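Long-range contact in serine--tRNA ligase, cytoplasmic (Candida albicans, PDB 3QO8), which attaches serine to tRNA(Ser) in two steps, first activating it with ATP to seryl-adenylate and then passing it to the acceptor end of the tRNA: residues M1-G13 / N100-V112. Numbering follows the deposited sequence.
Sequences MLDINAFLVEKGG and NLRSKINQVGNIV
Ile105, on the last turns of helix 74-107, meets four residues of the N-terminal segment. Its CG2 methyl touches Met1 CE at 3.6 Å and lies 4.1 Å from Phe7 CE2, while its CD1 touches Ile4 CD1 at 3.5 Å. Ile4 holds CG1 anti to its backbone N (chi1 178°), which carries CD1 on to Leu101 CD2 as well. The Met1 chain, bent at chi2 and chi3, crosses Ile105 at about a right angle and brings CE within 3.6 Å of Asn106 CB. Past the helix end, Val108 comes toward Phe7 from the opposite direction and sets CG2 at the ring edge, near its plane, 4.1 Å from Phe7 CZ. Leu2 forks over the loop that follows: CD1 meets Ile111 CD1 at 3.6 Å, and CD2 rests on Asn110 OD1; the ND2 of the same amide is hydrogen-bonded to Thr374 OG1 and Ala347 O. No direct hydrogen bond joins the segments; one water accepts from Leu2 N and donates to Ile105 O and Val108 O, and another links Met1 N to Asn106 OD1. Ile18 of helix 15-25 also packs on Phe7 and Val108. The N-terminus thus packs against the base of the long helical tRNA-binding arm of type-1 seryl-tRNA synthetases.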
loop_
_atom_site.group_PDB
_atom_site.type_symbol
_atom_site.label_atom_id
_atom_site.label_comp_id
_atom_site.label_asym_id
_atom_site.label_seq_id
_atom_site.Cartn_x
_atom_site.Cartn_y
_atom_site.Cartn_z
ATOM N N MET A 1 -19.671 -19.644 1.066
ATOM C CA MET A 1 -20.239 -20.760 0.324
ATOM C C MET A 1 -21.709 -20.927 0.687
ATOM O O MET A 1 -22.210 -20.273 1.601
ATOM C CB MET A 1 -19.484 -22.050 0.637
ATOM C CG MET A 1 -19.840 -22.634 1.984
ATOM S SD MET A 1 -18.401 -23.259 2.861
ATOM C CE MET A 1 -17.659 -24.261 1.577
ATOM N N LEU A 2 -22.399 -21.789 -0.049
ATOM C CA LEU A 2 -23.785 -22.106 0.241
ATOM C C LEU A 2 -23.860 -23.033 1.446
ATOM O O LEU A 2 -22.896 -23.719 1.761
ATOM C CB LEU A 2 -24.424 -22.804 -0.966
ATOM C CG LEU A 2 -24.420 -22.032 -2.288
ATOM C CD1 LEU A 2 -25.040 -22.892 -3.399
ATOM C CD2 LEU A 2 -25.183 -20.724 -2.134
ATOM N N ASP A 3 -25.011 -23.047 2.108
ATOM C CA ASP A 3 -25.247 -23.976 3.201
ATOM C C ASP A 3 -25.239 -25.411 2.693
ATOM O O ASP A 3 -25.737 -25.698 1.602
ATOM C CB ASP A 3 -26.576 -23.672 3.861
ATOM N N ILE A 4 -24.674 -26.310 3.489
ATOM C CA ILE A 4 -24.723 -27.736 3.199
ATOM C C ILE A 4 -26.165 -28.174 2.897
ATOM O O ILE A 4 -26.426 -28.873 1.918
ATOM C CB ILE A 4 -24.175 -28.541 4.391
ATOM C CG1 ILE A 4 -24.272 -30.044 4.132
ATOM C CG2 ILE A 4 -24.909 -28.159 5.670
ATOM C CD1 ILE A 4 -23.302 -30.540 3.092
ATOM N N ASN A 5 -27.104 -27.731 3.727
ATOM C CA ASN A 5 -28.488 -28.172 3.613
ATOM C C ASN A 5 -29.151 -27.759 2.302
ATOM O O ASN A 5 -30.142 -28.363 1.880
ATOM C CB ASN A 5 -29.306 -27.720 4.829
ATOM C CG ASN A 5 -29.001 -28.539 6.066
ATOM O OD1 ASN A 5 -28.280 -29.530 5.999
ATOM N ND2 ASN A 5 -29.548 -28.129 7.205
ATOM N N ALA A 6 -28.593 -26.745 1.642
ATOM C CA ALA A 6 -29.120 -26.318 0.348
ATOM C C ALA A 6 -29.053 -27.435 -0.692
ATOM O O ALA A 6 -29.844 -27.461 -1.633
ATOM C CB ALA A 6 -28.380 -25.079 -0.153
ATOM N N PHE A 7 -28.104 -28.348 -0.530
ATOM C CA PHE A 7 -27.909 -29.442 -1.487
ATOM C C PHE A 7 -28.788 -30.651 -1.167
ATOM O O PHE A 7 -28.837 -31.607 -1.931
ATOM C CB PHE A 7 -26.439 -29.891 -1.495
ATOM C CG PHE A 7 -25.477 -28.817 -1.931
ATOM C CD1 PHE A 7 -24.983 -28.795 -3.228
ATOM C CD2 PHE A 7 -25.071 -27.831 -1.043
ATOM C CE1 PHE A 7 -24.106 -27.805 -3.641
ATOM C CE2 PHE A 7 -24.195 -26.837 -1.442
ATOM C CZ PHE A 7 -23.710 -26.823 -2.748
ATOM N N LEU A 8 -29.469 -30.612 -0.027
ATOM C CA LEU A 8 -30.119 -31.807 0.513
ATOM C C LEU A 8 -31.637 -31.686 0.523
ATOM O O LEU A 8 -32.209 -30.968 1.347
ATOM C CB LEU A 8 -29.598 -32.080 1.923
ATOM C CG LEU A 8 -28.068 -32.160 1.961
ATOM C CD1 LEU A 8 -27.549 -32.239 3.392
ATOM C CD2 LEU A 8 -27.596 -33.348 1.119
ATOM N N VAL A 9 -32.275 -32.387 -0.408
ATOM C CA VAL A 9 -33.726 -32.383 -0.524
ATOM C C VAL A 9 -34.376 -32.754 0.804
ATOM O O VAL A 9 -35.393 -32.182 1.196
ATOM C CB VAL A 9 -34.201 -33.372 -1.614
ATOM C CG1 VAL A 9 -35.540 -33.952 -1.253
ATOM C CG2 VAL A 9 -34.268 -32.678 -2.956
ATOM N N GLU A 10 -33.774 -33.713 1.496
ATOM C CA GLU A 10 -34.352 -34.237 2.727
ATOM C C GLU A 10 -34.245 -33.218 3.856
ATOM O O GLU A 10 -34.905 -33.348 4.888
ATOM C CB GLU A 10 -33.665 -35.548 3.120
ATOM C CG GLU A 10 -32.181 -35.391 3.468
ATOM C CD GLU A 10 -31.250 -35.555 2.266
ATOM O OE1 GLU A 10 -31.612 -35.128 1.141
ATOM O OE2 GLU A 10 -30.149 -36.121 2.457
ATOM N N LYS A 11 -33.415 -32.200 3.651
ATOM C CA LYS A 11 -33.189 -31.176 4.660
ATOM C C LYS A 11 -33.866 -29.869 4.278
ATOM O O LYS A 11 -33.666 -28.846 4.931
ATOM C CB LYS A 11 -31.692 -30.945 4.854
ATOM C CG LYS A 11 -30.959 -32.116 5.475
ATOM C CD LYS A 11 -31.076 -32.094 6.985
ATOM C CE LYS A 11 -30.216 -33.175 7.614
ATOM N NZ LYS A 11 -30.105 -33.008 9.090
ATOM N N GLY A 12 -34.653 -29.902 3.208
ATOM C CA GLY A 12 -35.381 -28.727 2.773
ATOM C C GLY A 12 -34.742 -27.968 1.625
ATOM O O GLY A 12 -35.276 -26.954 1.175
ATOM N N GLY A 13 -33.606 -28.451 1.138
ATOM C CA GLY A 13 -32.907 -27.762 0.067
ATOM C C GLY A 13 -33.434 -28.093 -1.311
ATOM O O GLY A 13 -34.327 -28.921 -1.457
ATOM N N ASN A 100 -13.266 -33.068 2.229
ATOM C CA ASN A 100 -13.508 -33.102 0.794
ATOM C C ASN A 100 -14.883 -32.555 0.445
ATOM O O ASN A 100 -15.081 -31.972 -0.618
ATOM C CB ASN A 100 -13.350 -34.522 0.245
ATOM C CG ASN A 100 -11.924 -35.026 0.340
ATOM O OD1 ASN A 100 -10.985 -34.242 0.494
ATOM N ND2 ASN A 100 -11.752 -36.341 0.242
ATOM N N LEU A 101 -15.833 -32.753 1.348
ATOM C CA LEU A 101 -17.172 -32.231 1.144
ATOM C C LEU A 101 -17.122 -30.705 1.137
ATOM O O LEU A 101 -17.585 -30.072 0.195
ATOM C CB LEU A 101 -18.122 -32.752 2.223
ATOM C CG LEU A 101 -19.521 -32.154 2.273
ATOM C CD1 LEU A 101 -20.311 -32.546 1.033
ATOM C CD2 LEU A 101 -20.218 -32.637 3.528
ATOM N N ARG A 102 -16.525 -30.112 2.165
ATOM C CA ARG A 102 -16.452 -28.655 2.228
ATOM C C ARG A 102 -15.630 -28.059 1.082
ATOM O O ARG A 102 -15.926 -26.967 0.590
ATOM C CB ARG A 102 -15.940 -28.198 3.593
ATOM C CG ARG A 102 -16.850 -28.659 4.724
ATOM C CD ARG A 102 -16.363 -28.231 6.093
ATOM N NE ARG A 102 -17.239 -28.750 7.140
ATOM C CZ ARG A 102 -18.333 -28.133 7.579
ATOM N NH1 ARG A 102 -18.686 -26.959 7.071
ATOM N NH2 ARG A 102 -19.071 -28.687 8.532
ATOM N N SER A 103 -14.611 -28.789 0.646
ATOM C CA SER A 103 -13.788 -28.356 -0.474
ATOM C C SER A 103 -14.617 -28.255 -1.742
ATOM O O SER A 103 -14.455 -27.322 -2.530
ATOM C CB SER A 103 -12.639 -29.336 -0.696
ATOM O OG SER A 103 -12.054 -29.147 -1.971
ATOM N N LYS A 104 -15.497 -29.232 -1.941
ATOM C CA LYS A 104 -16.365 -29.243 -3.106
ATOM C C LYS A 104 -17.406 -28.139 -3.010
ATOM O O LYS A 104 -17.625 -27.402 -3.965
ATOM C CB LYS A 104 -17.034 -30.604 -3.275
ATOM C CG LYS A 104 -16.100 -31.670 -3.822
ATOM C CD LYS A 104 -16.853 -32.935 -4.198
ATOM C CE LYS A 104 -15.921 -33.970 -4.808
ATOM N NZ LYS A 104 -15.236 -33.457 -6.022
ATOM N N ILE A 105 -18.040 -28.016 -1.851
ATOM C CA ILE A 105 -19.054 -26.988 -1.673
ATOM C C ILE A 105 -18.463 -25.606 -1.916
ATOM O O ILE A 105 -19.117 -24.721 -2.477
ATOM C CB ILE A 105 -19.685 -27.065 -0.289
ATOM C CG1 ILE A 105 -20.534 -28.341 -0.186
ATOM C CG2 ILE A 105 -20.506 -25.815 -0.009
ATOM C CD1 ILE A 105 -20.999 -28.651 1.207
ATOM N N ASN A 106 -17.206 -25.440 -1.525
ATOM C CA ASN A 106 -16.510 -24.175 -1.713
ATOM C C ASN A 106 -16.372 -23.769 -3.177
ATOM O O ASN A 106 -16.258 -22.587 -3.491
ATOM C CB ASN A 106 -15.133 -24.220 -1.047
ATOM C CG ASN A 106 -14.379 -22.926 -1.203
ATOM O OD1 ASN A 106 -14.754 -21.904 -0.627
ATOM N ND2 ASN A 106 -13.304 -22.958 -1.985
ATOM N N GLN A 107 -16.382 -24.753 -4.066
ATOM C CA GLN A 107 -16.268 -24.491 -5.496
ATOM C C GLN A 107 -17.576 -23.991 -6.131
ATOM O O GLN A 107 -17.555 -23.400 -7.209
ATOM C CB GLN A 107 -15.799 -25.745 -6.229
ATOM C CG GLN A 107 -14.467 -26.284 -5.772
ATOM C CD GLN A 107 -14.043 -27.484 -6.581
ATOM O OE1 GLN A 107 -14.061 -27.450 -7.812
ATOM N NE2 GLN A 107 -13.674 -28.560 -5.899
ATOM N N VAL A 108 -18.704 -24.221 -5.464
ATOM C CA VAL A 108 -20.004 -23.859 -6.022
ATOM C C VAL A 108 -20.316 -22.376 -5.816
ATOM O O VAL A 108 -20.302 -21.874 -4.688
ATOM C CB VAL A 108 -21.135 -24.711 -5.415
ATOM C CG1 VAL A 108 -22.488 -24.322 -6.017
ATOM C CG2 VAL A 108 -20.854 -26.197 -5.628
ATOM N N GLY A 109 -20.601 -21.681 -6.910
ATOM C CA GLY A 109 -20.962 -20.277 -6.852
ATOM C C GLY A 109 -22.307 -20.044 -6.195
ATOM O O GLY A 109 -23.127 -20.952 -6.079
ATOM N N ASN A 110 -22.524 -18.816 -5.741
ATOM C CA ASN A 110 -23.785 -18.425 -5.132
ATOM C C ASN A 110 -24.938 -18.630 -6.135
ATOM O O ASN A 110 -24.722 -18.621 -7.355
ATOM C CB ASN A 110 -23.699 -16.955 -4.712
ATOM C CG ASN A 110 -24.701 -16.596 -3.641
ATOM O OD1 ASN A 110 -25.496 -17.428 -3.223
ATOM N ND2 ASN A 110 -24.649 -15.353 -3.172
ATOM N N ILE A 111 -26.153 -18.817 -5.629
ATOM C CA ILE A 111 -27.315 -18.992 -6.507
ATOM C C ILE A 111 -27.597 -17.723 -7.289
ATOM O O ILE A 111 -27.894 -16.678 -6.708
ATOM C CB ILE A 111 -28.590 -19.341 -5.723
ATOM C CG1 ILE A 111 -28.367 -20.583 -4.860
ATOM C CG2 ILE A 111 -29.777 -19.529 -6.683
ATOM C CD1 ILE A 111 -27.678 -21.680 -5.589
ATOM N N VAL A 112 -27.505 -17.814 -8.608
ATOM C CA VAL A 112 -27.806 -16.673 -9.456
ATOM C C VAL A 112 -29.273 -16.269 -9.354
ATOM O O VAL A 112 -30.176 -17.082 -9.546
ATOM C CB VAL A 112 -27.461 -16.944 -10.926
ATOM C CG1 VAL A 112 -27.816 -15.730 -11.757
ATOM C CG2 VAL A 112 -25.983 -17.281 -11.052
HETATM O O HOH W 1 -17.066 -19.697 -0.213
HETATM O O HOH W 2 -21.006 -23.080 -2.318
#